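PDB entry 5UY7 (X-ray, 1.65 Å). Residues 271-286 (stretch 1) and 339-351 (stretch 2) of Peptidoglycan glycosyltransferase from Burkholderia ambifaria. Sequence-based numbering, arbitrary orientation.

Stretch 1, residues 271-286: IMKPFTVSLALDLHRV
Stretch 2 339-351: EEMWNMYTSIGLG

Two helices cross at a steep angle and pack through a mostly apolar seam, closed at one end by an Arg-Glu salt bridge. Stretch 1 opens with a 3-10 segment at 271-272 and continues as helix through Asp282. A Schellman motif ends it: His284 takes positive phi (65/22), His284 N bonds to Leu281 O at 2.9 Å, and Arg285 N bonds to Ala280 O at 2.9 Å. Stretch 2 is helical through Ser347, and Ile348 is the first residue to leave helical angles. Gly349 (86/11) then turns the chain into extended Leu350 (-75/152). The N-to-C directions differ by 118°, and the axes approach to 10.7 Å. Leu279 and Met344 set the register, with their CA atoms 7.2 Å apart.

Leu279 (chi1 t, chi2 p) points toward stretch 2. Leu279 CD2 lies 3.7 Å from Met344 CB, 4.0 Å from Met341 CG and 3.6 Å from the backbone Glu340 O. Met344 (t, m, m) places CE 3.9 Å from Phe275 CB. The Phe275 ring (chi1 m, chi2 -70°) receives Ile348 (p, t) over one face. Ile348 CD1 sits 4.0 Å from the Phe275 ring centroid, 7° off the normal, a CH-pi contact. Met272 (m, m, m) points toward stretch 2, and Met272 CE is 3.7 Å from Tyr345 CE1, 3.9 Å from Leu350 CD1 and 4.2 Å from Ile348 CD1. These buried side chains meet by van der Waals contact.

One water bridges Thr276 and Tyr345: it donates to Thr276 OG1 at 2.8 Å and lies 2.7 Å from Tyr345 OH.

At the more exposed end, Arg285 (m, m, t, chi4 78°) meets Glu340 (m, t, chi3 -26°) as a pair of opposite charges. Arg285 NH1 donates to Glu340 OE1 at 3.0 Å, and Arg285 NH2 to Glu340 OE2 at 2.8 Å. Both bonds are nearly straight. Leu283 CD1 packs 3.8 Å from Glu340 CD beside this pair.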

# COMPACT_ATOMS: atom_id res chain seq x y z
N ILE A 271 1.12 -1.94 -5.53
CA ILE A 271 1.03 -1.75 -4.08
C ILE A 271 1.51 -2.98 -3.32
O ILE A 271 1.91 -2.87 -2.15
CB ILE A 271 -0.42 -1.35 -3.74
CG1 ILE A 271 -0.70 0.04 -4.29
CG2 ILE A 271 -0.68 -1.41 -2.24
CD1 ILE A 271 -2.20 0.38 -4.37
N MET A 272 1.52 -4.15 -3.96
CA MET A 272 2.00 -5.34 -3.28
C MET A 272 3.51 -5.51 -3.31
O MET A 272 4.02 -6.35 -2.57
CB MET A 272 1.37 -6.60 -3.87
CG MET A 272 -0.13 -6.70 -3.67
SD MET A 272 -0.66 -6.52 -1.96
CE MET A 272 0.13 -7.95 -1.23
N LYS A 273 4.22 -4.77 -4.17
CA LYS A 273 5.65 -5.01 -4.31
C LYS A 273 6.40 -4.86 -2.99
O LYS A 273 7.31 -5.67 -2.73
CB LYS A 273 6.22 -4.08 -5.40
CG LYS A 273 5.75 -4.49 -6.79
CD LYS A 273 6.00 -3.42 -7.87
CE LYS A 273 5.58 -3.98 -9.22
NZ LYS A 273 5.46 -2.94 -10.32
N PRO A 274 6.07 -3.91 -2.11
CA PRO A 274 6.77 -3.85 -0.81
C PRO A 274 6.58 -5.09 0.04
O PRO A 274 7.46 -5.38 0.86
CB PRO A 274 6.16 -2.62 -0.14
CG PRO A 274 5.80 -1.75 -1.29
CD PRO A 274 5.25 -2.69 -2.31
N PHE A 275 5.47 -5.82 -0.11
CA PHE A 275 5.28 -7.02 0.71
C PHE A 275 6.09 -8.19 0.16
O PHE A 275 6.60 -9.00 0.94
CB PHE A 275 3.79 -7.38 0.81
CG PHE A 275 3.00 -6.37 1.58
CD1 PHE A 275 3.17 -6.26 2.95
CD2 PHE A 275 2.12 -5.51 0.94
CE1 PHE A 275 2.47 -5.30 3.68
CE2 PHE A 275 1.42 -4.56 1.66
CZ PHE A 275 1.59 -4.45 3.03
N THR A 276 6.19 -8.29 -1.16
CA THR A 276 7.10 -9.27 -1.75
C THR A 276 8.51 -9.10 -1.21
O THR A 276 9.15 -10.06 -0.79
CB THR A 276 7.09 -9.12 -3.28
OG1 THR A 276 5.77 -9.36 -3.77
CG2 THR A 276 8.05 -10.12 -3.92
N VAL A 277 8.98 -7.85 -1.20
CA VAL A 277 10.32 -7.55 -0.73
C VAL A 277 10.41 -7.74 0.77
O VAL A 277 11.38 -8.33 1.27
CB VAL A 277 10.71 -6.12 -1.15
CG1 VAL A 277 11.93 -5.64 -0.37
CG2 VAL A 277 10.97 -6.07 -2.65
N SER A 278 9.40 -7.28 1.53
CA SER A 278 9.40 -7.48 2.98
C SER A 278 9.59 -8.95 3.33
O SER A 278 10.40 -9.29 4.20
CB SER A 278 8.10 -6.96 3.60
OG SER A 278 7.99 -5.56 3.52
N LEU A 279 8.84 -9.83 2.68
CA LEU A 279 8.93 -11.24 3.05
C LEU A 279 10.30 -11.82 2.72
O LEU A 279 10.87 -12.56 3.52
CB LEU A 279 7.82 -12.04 2.35
CG LEU A 279 7.77 -13.52 2.74
CD1 LEU A 279 7.51 -13.71 4.23
CD2 LEU A 279 6.71 -14.23 1.89
N ALA A 280 10.84 -11.50 1.54
CA ALA A 280 12.16 -12.03 1.18
C ALA A 280 13.25 -11.53 2.13
O ALA A 280 14.17 -12.28 2.47
CB ALA A 280 12.49 -11.67 -0.27
N LEU A 281 13.15 -10.27 2.56
CA LEU A 281 14.06 -9.79 3.60
C LEU A 281 13.87 -10.56 4.90
O LEU A 281 14.84 -11.00 5.54
CB LEU A 281 13.84 -8.29 3.85
CG LEU A 281 14.19 -7.38 2.68
CD1 LEU A 281 13.67 -5.96 2.96
CD2 LEU A 281 15.71 -7.36 2.51
N ASP A 282 12.61 -10.73 5.32
CA ASP A 282 12.31 -11.35 6.60
C ASP A 282 12.77 -12.81 6.63
O ASP A 282 13.20 -13.31 7.68
CB ASP A 282 10.81 -11.25 6.89
CG ASP A 282 10.51 -10.93 8.34
OD1 ASP A 282 11.14 -10.01 8.89
OD2 ASP A 282 9.63 -11.61 8.91
N LEU A 283 12.66 -13.50 5.50
CA LEU A 283 13.11 -14.88 5.39
C LEU A 283 14.61 -14.99 5.15
O LEU A 283 15.11 -16.12 5.03
CB LEU A 283 12.35 -15.60 4.27
CG LEU A 283 10.85 -15.76 4.54
CD1 LEU A 283 10.12 -16.36 3.35
CD2 LEU A 283 10.67 -16.62 5.78
N HIS A 284 15.32 -13.86 5.09
CA HIS A 284 16.76 -13.81 4.87
C HIS A 284 17.15 -14.32 3.48
O HIS A 284 18.30 -14.72 3.27
CB HIS A 284 17.52 -14.58 5.96
CG HIS A 284 17.08 -14.24 7.35
ND1 HIS A 284 17.22 -12.98 7.89
CD2 HIS A 284 16.48 -15.00 8.31
CE1 HIS A 284 16.74 -12.98 9.12
NE2 HIS A 284 16.29 -14.19 9.40
N ARG A 285 16.21 -14.31 2.52
CA ARG A 285 16.54 -14.73 1.16
C ARG A 285 17.35 -13.67 0.42
O ARG A 285 18.20 -14.00 -0.42
CB ARG A 285 15.27 -15.04 0.37
CG ARG A 285 14.38 -16.10 1.00
CD ARG A 285 14.98 -17.51 0.93
NE ARG A 285 14.45 -18.31 2.03
CZ ARG A 285 13.24 -18.85 2.03
NH1 ARG A 285 12.46 -18.73 0.96
NH2 ARG A 285 12.80 -19.51 3.09
N VAL A 286 17.09 -12.40 0.71
CA VAL A 286 17.83 -11.28 0.14
C VAL A 286 18.09 -10.28 1.25
O VAL A 286 17.51 -10.36 2.34
CB VAL A 286 17.06 -10.57 -1.01
CG1 VAL A 286 16.67 -11.55 -2.10
CG2 VAL A 286 15.82 -9.86 -0.47
N GLU A 339 3.73 -21.58 -0.28
CA GLU A 339 3.22 -21.61 1.08
C GLU A 339 3.74 -20.43 1.90
O GLU A 339 3.00 -19.86 2.71
CB GLU A 339 3.60 -22.93 1.75
CG GLU A 339 3.03 -23.07 3.15
CD GLU A 339 3.31 -24.43 3.75
OE1 GLU A 339 4.20 -25.14 3.23
OE2 GLU A 339 2.65 -24.79 4.75
N GLU A 340 5.00 -20.03 1.69
CA GLU A 340 5.56 -18.90 2.42
C GLU A 340 4.84 -17.61 2.06
O GLU A 340 4.48 -16.82 2.94
CB GLU A 340 7.06 -18.77 2.14
CG GLU A 340 7.88 -19.86 2.79
CD GLU A 340 9.32 -19.89 2.31
OE1 GLU A 340 9.60 -19.45 1.18
OE2 GLU A 340 10.17 -20.37 3.08
N MET A 341 4.63 -17.37 0.77
CA MET A 341 3.97 -16.14 0.36
C MET A 341 2.50 -16.13 0.77
O MET A 341 1.99 -15.10 1.22
CB MET A 341 4.12 -15.95 -1.15
CG MET A 341 5.58 -15.81 -1.60
SD MET A 341 5.73 -15.31 -3.33
CE MET A 341 5.10 -13.63 -3.26
N TRP A 342 1.83 -17.28 0.65
CA TRP A 342 0.43 -17.36 1.08
C TRP A 342 0.29 -17.08 2.56
O TRP A 342 -0.63 -16.36 2.99
CB TRP A 342 -0.15 -18.74 0.74
CG TRP A 342 -1.62 -18.88 1.06
CD1 TRP A 342 -2.66 -18.73 0.18
CD2 TRP A 342 -2.20 -19.22 2.33
NE1 TRP A 342 -3.85 -18.94 0.84
CE2 TRP A 342 -3.60 -19.24 2.15
CE3 TRP A 342 -1.68 -19.48 3.60
CZ2 TRP A 342 -4.49 -19.53 3.19
CZ3 TRP A 342 -2.56 -19.77 4.64
CH2 TRP A 342 -3.95 -19.79 4.42
N ASN A 343 1.18 -17.63 3.38
CA ASN A 343 1.09 -17.34 4.81
C ASN A 343 1.32 -15.86 5.09
O ASN A 343 0.69 -15.30 5.99
CB ASN A 343 2.07 -18.20 5.60
CG ASN A 343 1.45 -19.51 6.02
OD1 ASN A 343 0.56 -19.55 6.88
ND2 ASN A 343 1.87 -20.59 5.39
N MET A 344 2.21 -15.21 4.32
CA MET A 344 2.40 -13.78 4.50
C MET A 344 1.15 -13.02 4.11
O MET A 344 0.71 -12.12 4.83
CB MET A 344 3.61 -13.29 3.68
CG MET A 344 3.91 -11.80 3.84
SD MET A 344 2.98 -10.76 2.67
CE MET A 344 3.74 -11.25 1.12
N TYR A 345 0.55 -13.36 2.96
CA TYR A 345 -0.68 -12.69 2.54
C TYR A 345 -1.77 -12.85 3.58
O TYR A 345 -2.57 -11.93 3.83
CB TYR A 345 -1.19 -13.24 1.21
CG TYR A 345 -0.32 -12.94 0.02
CD1 TYR A 345 0.35 -11.73 -0.10
CD2 TYR A 345 -0.19 -13.88 -0.99
CE1 TYR A 345 1.15 -11.47 -1.20
CE2 TYR A 345 0.59 -13.63 -2.08
CZ TYR A 345 1.25 -12.44 -2.19
OH TYR A 345 2.03 -12.24 -3.30
N THR A 346 -1.85 -14.04 4.18
CA THR A 346 -2.87 -14.28 5.20
C THR A 346 -2.56 -13.51 6.47
O THR A 346 -3.48 -13.02 7.15
CB THR A 346 -2.97 -15.78 5.46
OG1 THR A 346 -3.46 -16.41 4.28
CG2 THR A 346 -3.93 -16.07 6.61
N SER A 347 -1.27 -13.36 6.80
CA SER A 347 -0.93 -12.64 8.02
C SER A 347 -1.27 -11.16 7.92
O SER A 347 -1.62 -10.55 8.94
CB SER A 347 0.55 -12.84 8.37
OG SER A 347 1.39 -12.08 7.52
N ILE A 348 -1.24 -10.58 6.72
CA ILE A 348 -1.62 -9.17 6.57
C ILE A 348 -3.11 -9.06 6.26
O ILE A 348 -3.60 -8.00 5.87
CB ILE A 348 -0.78 -8.45 5.49
CG1 ILE A 348 -0.86 -9.16 4.13
CG2 ILE A 348 0.67 -8.32 5.94
CD1 ILE A 348 -0.32 -8.34 2.96
N GLY A 349 -3.85 -10.15 6.46
CA GLY A 349 -5.30 -10.11 6.44
C GLY A 349 -5.96 -10.24 5.09
O GLY A 349 -7.17 -10.01 4.99
N LEU A 350 -5.22 -10.60 4.04
CA LEU A 350 -5.84 -10.73 2.73
C LEU A 350 -6.65 -12.02 2.66
O LEU A 350 -6.36 -13.00 3.35
CB LEU A 350 -4.78 -10.71 1.63
CG LEU A 350 -3.86 -9.50 1.64
CD1 LEU A 350 -3.07 -9.44 0.35
CD2 LEU A 350 -4.68 -8.22 1.82
N GLY A 351 -7.69 -12.00 1.83
CA GLY A 351 -8.58 -13.14 1.70
C GLY A 351 -9.54 -13.33 2.86
O GLY A 351 -10.26 -14.34 2.89
O HOH W 1 3.00 -9.68 -3.46